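Local coordinates for protein p13 MTCP-1 (Homo sapiens, PDB 1A1X) that binds the PH domain of the kinases AKT1 and AKT2, enhances their phosphorylation and activation, and is encoded by a proto-oncogene involved in T cell malignancies, at residues D54-P58 against S59-T63; L92-G96 against V97-L101. One frame throughout, in Å; residues are numbered along the deposited sequence.

Contact 1: D54-P58 against S59-T63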
# COMPACT_ATOMS: atom_id res chain seq x y z
N ASP A 54 -7.56 -30.36 -3.91
CA ASP A 54 -8.67 -30.64 -3.00
C ASP A 54 -8.88 -29.46 -2.04
O ASP A 54 -7.93 -28.75 -1.70
CB ASP A 54 -8.37 -31.89 -2.16
CG ASP A 54 -8.10 -33.12 -3.00
OD1 ASP A 54 -8.48 -33.14 -4.19
OD2 ASP A 54 -7.50 -34.07 -2.48
N ALA A 55 -10.13 -29.25 -1.63
CA ALA A 55 -10.43 -28.20 -0.66
C ALA A 55 -9.90 -28.74 0.65
O ALA A 55 -10.03 -29.94 0.93
CB ALA A 55 -11.91 -27.97 -0.57
N ALA A 56 -9.26 -27.89 1.45
CA ALA A 56 -8.73 -28.36 2.73
C ALA A 56 -9.85 -28.62 3.74
O ALA A 56 -10.93 -28.03 3.64
CB ALA A 56 -7.74 -27.33 3.29
N ARG A 57 -9.61 -29.53 4.68
CA ARG A 57 -10.59 -29.84 5.72
C ARG A 57 -10.57 -28.71 6.73
O ARG A 57 -9.50 -28.21 7.08
CB ARG A 57 -10.24 -31.14 6.44
CG ARG A 57 -10.11 -32.35 5.55
CD ARG A 57 -11.39 -32.65 4.78
NE ARG A 57 -11.26 -33.90 4.03
CZ ARG A 57 -12.20 -34.40 3.24
NH1 ARG A 57 -13.36 -33.77 3.08
NH2 ARG A 57 -11.99 -35.57 2.63
N PRO A 58 -11.75 -28.29 7.22
CA PRO A 58 -11.85 -27.21 8.21
C PRO A 58 -10.97 -27.45 9.45
O PRO A 58 -10.48 -26.50 10.08
CB PRO A 58 -13.34 -27.21 8.55
CG PRO A 58 -13.97 -27.62 7.25
CD PRO A 58 -13.09 -28.75 6.80
N SER A 59 -10.75 -28.72 9.79
CA SER A 59 -9.92 -29.09 10.93
C SER A 59 -8.51 -28.52 10.81
O SER A 59 -7.91 -28.13 11.81
CB SER A 59 -9.89 -30.61 11.10
OG SER A 59 -9.48 -31.27 9.90
N HIS A 60 -7.99 -28.48 9.59
CA HIS A 60 -6.65 -27.93 9.32
C HIS A 60 -6.68 -26.41 9.32
O HIS A 60 -5.69 -25.76 9.67
CB HIS A 60 -6.14 -28.39 7.96
CG HIS A 60 -5.49 -29.74 7.98
ND1 HIS A 60 -5.96 -30.80 7.22
CD2 HIS A 60 -4.40 -30.20 8.63
CE1 HIS A 60 -5.17 -31.84 7.40
NE2 HIS A 60 -4.22 -31.50 8.25
N LEU A 61 -7.81 -25.84 8.92
CA LEU A 61 -7.95 -24.40 8.84
C LEU A 61 -8.25 -23.68 10.16
O LEU A 61 -8.11 -22.46 10.24
CB LEU A 61 -9.01 -24.07 7.79
CG LEU A 61 -8.78 -24.71 6.42
CD1 LEU A 61 -10.01 -24.54 5.53
CD2 LEU A 61 -7.54 -24.12 5.77
N LEU A 62 -8.65 -24.42 11.19
CA LEU A 62 -8.98 -23.84 12.49
C LEU A 62 -7.83 -23.05 13.12
O LEU A 62 -8.05 -22.08 13.84
CB LEU A 62 -9.43 -24.92 13.48
CG LEU A 62 -10.71 -25.74 13.30
CD1 LEU A 62 -10.76 -26.78 14.40
CD2 LEU A 62 -11.96 -24.88 13.33
N THR A 63 -6.61 -23.48 12.85
CA THR A 63 -5.43 -22.85 13.43
C THR A 63 -4.83 -21.69 12.64
O THR A 63 -3.99 -20.95 13.16
CB THR A 63 -4.33 -23.90 13.66
OG1 THR A 63 -3.99 -24.52 12.41
CG2 THR A 63 -4.81 -24.95 14.65

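Contact 2: L92-G96 against V97-L101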
# COMPACT_ATOMS: atom_id res chain seq x y z
N LEU A 92 -5.04 -1.72 -5.28
CA LEU A 92 -4.39 -1.23 -6.48
C LEU A 92 -3.81 -2.31 -7.36
O LEU A 92 -3.86 -3.50 -7.04
CB LEU A 92 -3.31 -0.19 -6.11
CG LEU A 92 -2.63 -0.27 -4.74
CD1 LEU A 92 -1.57 -1.32 -4.74
CD2 LEU A 92 -2.03 1.06 -4.38
N MET A 93 -3.34 -1.88 -8.52
CA MET A 93 -2.72 -2.73 -9.51
C MET A 93 -1.22 -2.58 -9.28
O MET A 93 -0.69 -1.46 -9.32
CB MET A 93 -3.08 -2.23 -10.90
CG MET A 93 -2.98 -3.27 -12.00
SD MET A 93 -4.23 -4.56 -11.79
CE MET A 93 -5.65 -3.61 -11.35
N VAL A 94 -0.55 -3.69 -8.96
CA VAL A 94 0.89 -3.66 -8.72
C VAL A 94 1.56 -4.64 -9.67
O VAL A 94 1.32 -5.84 -9.60
CB VAL A 94 1.25 -4.04 -7.28
CG1 VAL A 94 2.75 -4.03 -7.10
CG2 VAL A 94 0.61 -3.09 -6.32
N ARG A 95 2.40 -4.12 -10.56
CA ARG A 95 3.09 -4.94 -11.54
C ARG A 95 2.11 -5.76 -12.37
O ARG A 95 2.40 -6.89 -12.77
CB ARG A 95 4.15 -5.82 -10.87
CG ARG A 95 5.48 -5.10 -10.56
CD ARG A 95 5.31 -3.92 -9.60
NE ARG A 95 6.56 -3.18 -9.39
CZ ARG A 95 7.06 -2.87 -8.19
NH1 ARG A 95 6.43 -3.23 -7.08
NH2 ARG A 95 8.21 -2.20 -8.11
N GLY A 96 0.93 -5.19 -12.61
CA GLY A 96 -0.09 -5.85 -13.41
C GLY A 96 -1.04 -6.78 -12.67
O GLY A 96 -1.96 -7.33 -13.29
N VAL A 97 -0.85 -6.93 -11.37
CA VAL A 97 -1.69 -7.79 -10.54
C VAL A 97 -2.51 -6.98 -9.56
O VAL A 97 -1.99 -6.08 -8.89
CB VAL A 97 -0.82 -8.80 -9.75
CG1 VAL A 97 -1.68 -9.66 -8.83
CG2 VAL A 97 -0.05 -9.68 -10.70
N GLN A 98 -3.80 -7.30 -9.46
CA GLN A 98 -4.71 -6.62 -8.54
C GLN A 98 -4.33 -7.03 -7.11
O GLN A 98 -4.17 -8.22 -6.81
CB GLN A 98 -6.16 -6.98 -8.84
CG GLN A 98 -7.17 -6.12 -8.13
CD GLN A 98 -8.59 -6.43 -8.54
OE1 GLN A 98 -9.55 -6.06 -7.86
NE2 GLN A 98 -8.75 -7.13 -9.67
N GLU A 99 -4.22 -6.04 -6.23
CA GLU A 99 -3.82 -6.30 -4.85
C GLU A 99 -4.66 -5.61 -3.78
O GLU A 99 -4.96 -4.43 -3.88
CB GLU A 99 -2.35 -5.93 -4.67
CG GLU A 99 -1.88 -5.99 -3.23
CD GLU A 99 -0.44 -5.56 -3.06
OE1 GLU A 99 0.46 -6.32 -3.45
OE2 GLU A 99 -0.21 -4.47 -2.52
N LEU A 100 -5.03 -6.37 -2.75
CA LEU A 100 -5.77 -5.84 -1.62
C LEU A 100 -4.84 -5.89 -0.44
O LEU A 100 -4.08 -6.85 -0.30
CB LEU A 100 -6.99 -6.70 -1.29
CG LEU A 100 -8.25 -6.62 -2.15
CD1 LEU A 100 -9.20 -7.74 -1.74
CD2 LEU A 100 -8.91 -5.27 -1.98
N LEU A 101 -4.81 -4.82 0.35
CA LEU A 101 -4.00 -4.78 1.56
C LEU A 101 -5.01 -4.61 2.69
O LEU A 101 -5.61 -3.54 2.85
CB LEU A 101 -2.98 -3.64 1.56
CG LEU A 101 -2.09 -3.71 2.81
CD1 LEU A 101 -1.26 -4.98 2.78
CD2 LEU A 101 -1.21 -2.47 2.94

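Contact 1: D54-P58 against S59-T63
L61 turns its side chain back toward A56 because CG lies anti to its own carbonyl carbon (chi1 -53°) and chi2 is extended, which carries CD2 to 4.1 Å from A56 CB. The same torsions set L61 CG 3.6 Å from R57 O, and both methyls reach the incoming loop, CD2 against A56 CB and CD1 near A56 O and R57 O. S59 OG sits between its backbone N and carbonyl carbon (chi1 54°) and is thereby brought alongside R57 CB at 3.5 Å, a van der Waals touch and not a polar one. R57 occupies the N-cap position of the short helix 58-61, and P58 follows as its first residue. The carbonyl of R57 is gripped by H60 N at 2.9 Å from R57 O, with the donor 47° above the carbonyl plane; L61 N adds a weak bond to the same oxygen. One residue on, L62 N makes a weak bond to P58 O, and L62 CG rests against that carbonyl oxygen at 3.3 Å. This helical turn lies in the long connection between strands 41-46 and 69-73 of the barrel. L61 is the buried residue here, its side chain also touching E19 and L68, while P58, S59 and H60 are exposed. At L61 an alanine would end short of A56 and L68 and is likely to leave both without their methyl contacts, opening a gap beneath the turn. Upstream, A56 is tied by a backbone hydrogen bond to H17, and A55 packs on the same histidine.

Contact 2: L92-G96 against V97-L101
L92 and E99 lie side by side and point the same way from adjacent antiparallel strands, L92 CD1 coming 4.1 Å from E99 OE2. V94, on the same face, crosses E99 at a slant, its CG2 also 4.1 Å from E99 OE2, so that the two methyls sit together on one side of that oxygen. E99 reaches them with CG anti to its backbone N (chi1 172°) and the chain extended; its other oxygen, OE1, is hydrogen-bonded by Q46. On the reverse face, M93 bends at chi2 and chi3 and lays its sulfur over the opposite backbone, SD 3.6 Å from Q98 N, while its CE approaches Q98 CB. Two antiparallel hydrogen-bonded pairs, L92 with E99 and V94 with V97, bracket the non-hydrogen-bonded pair M93 with Q98. V94 N to V97 O is short and almost straight (2.8 Å, 174°), whereas V97 N reaches V94 O from well above the carbonyl plane. The hairpin closes through a type I' turn, R95 and G96 at its corners; at G96 a CB would jam against the preceding carbonyl oxygen. R42 of the second subunit donates to M93 O, and R95 N donates to E37 of that subunit. Within the barrel, strand 97-104 lies between 85-94 and 41-46; backbone bonds run from L100 to V45 of 41-46 and from Q98 to Q47 just beyond its end, and Q98 and L100 pack on W30 of strand 29-36.

Overall arrangement
Contacts 1 and 2 lie on opposite sides of the chain's centre, their own centres 27 Å apart and their nearest atoms about 18 Å apart, so neither touches the other. Contact 1 comes first along the chain, in the connection that leads from strand 41-46 to strand 69-73; contact 2 is the tip of the last hairpin, 85-94 with 97-104. Strand 41-46, which precedes that connection, is also the barrel neighbour of strand 97-104. Their surroundings differ: 92-101 meets the second subunit, whereas no other chain of the assembly touches 54-63. To the closed antiparallel barrel of this TCL1-family protein, contact 2 contributes two strands and contact 1 an outer connection.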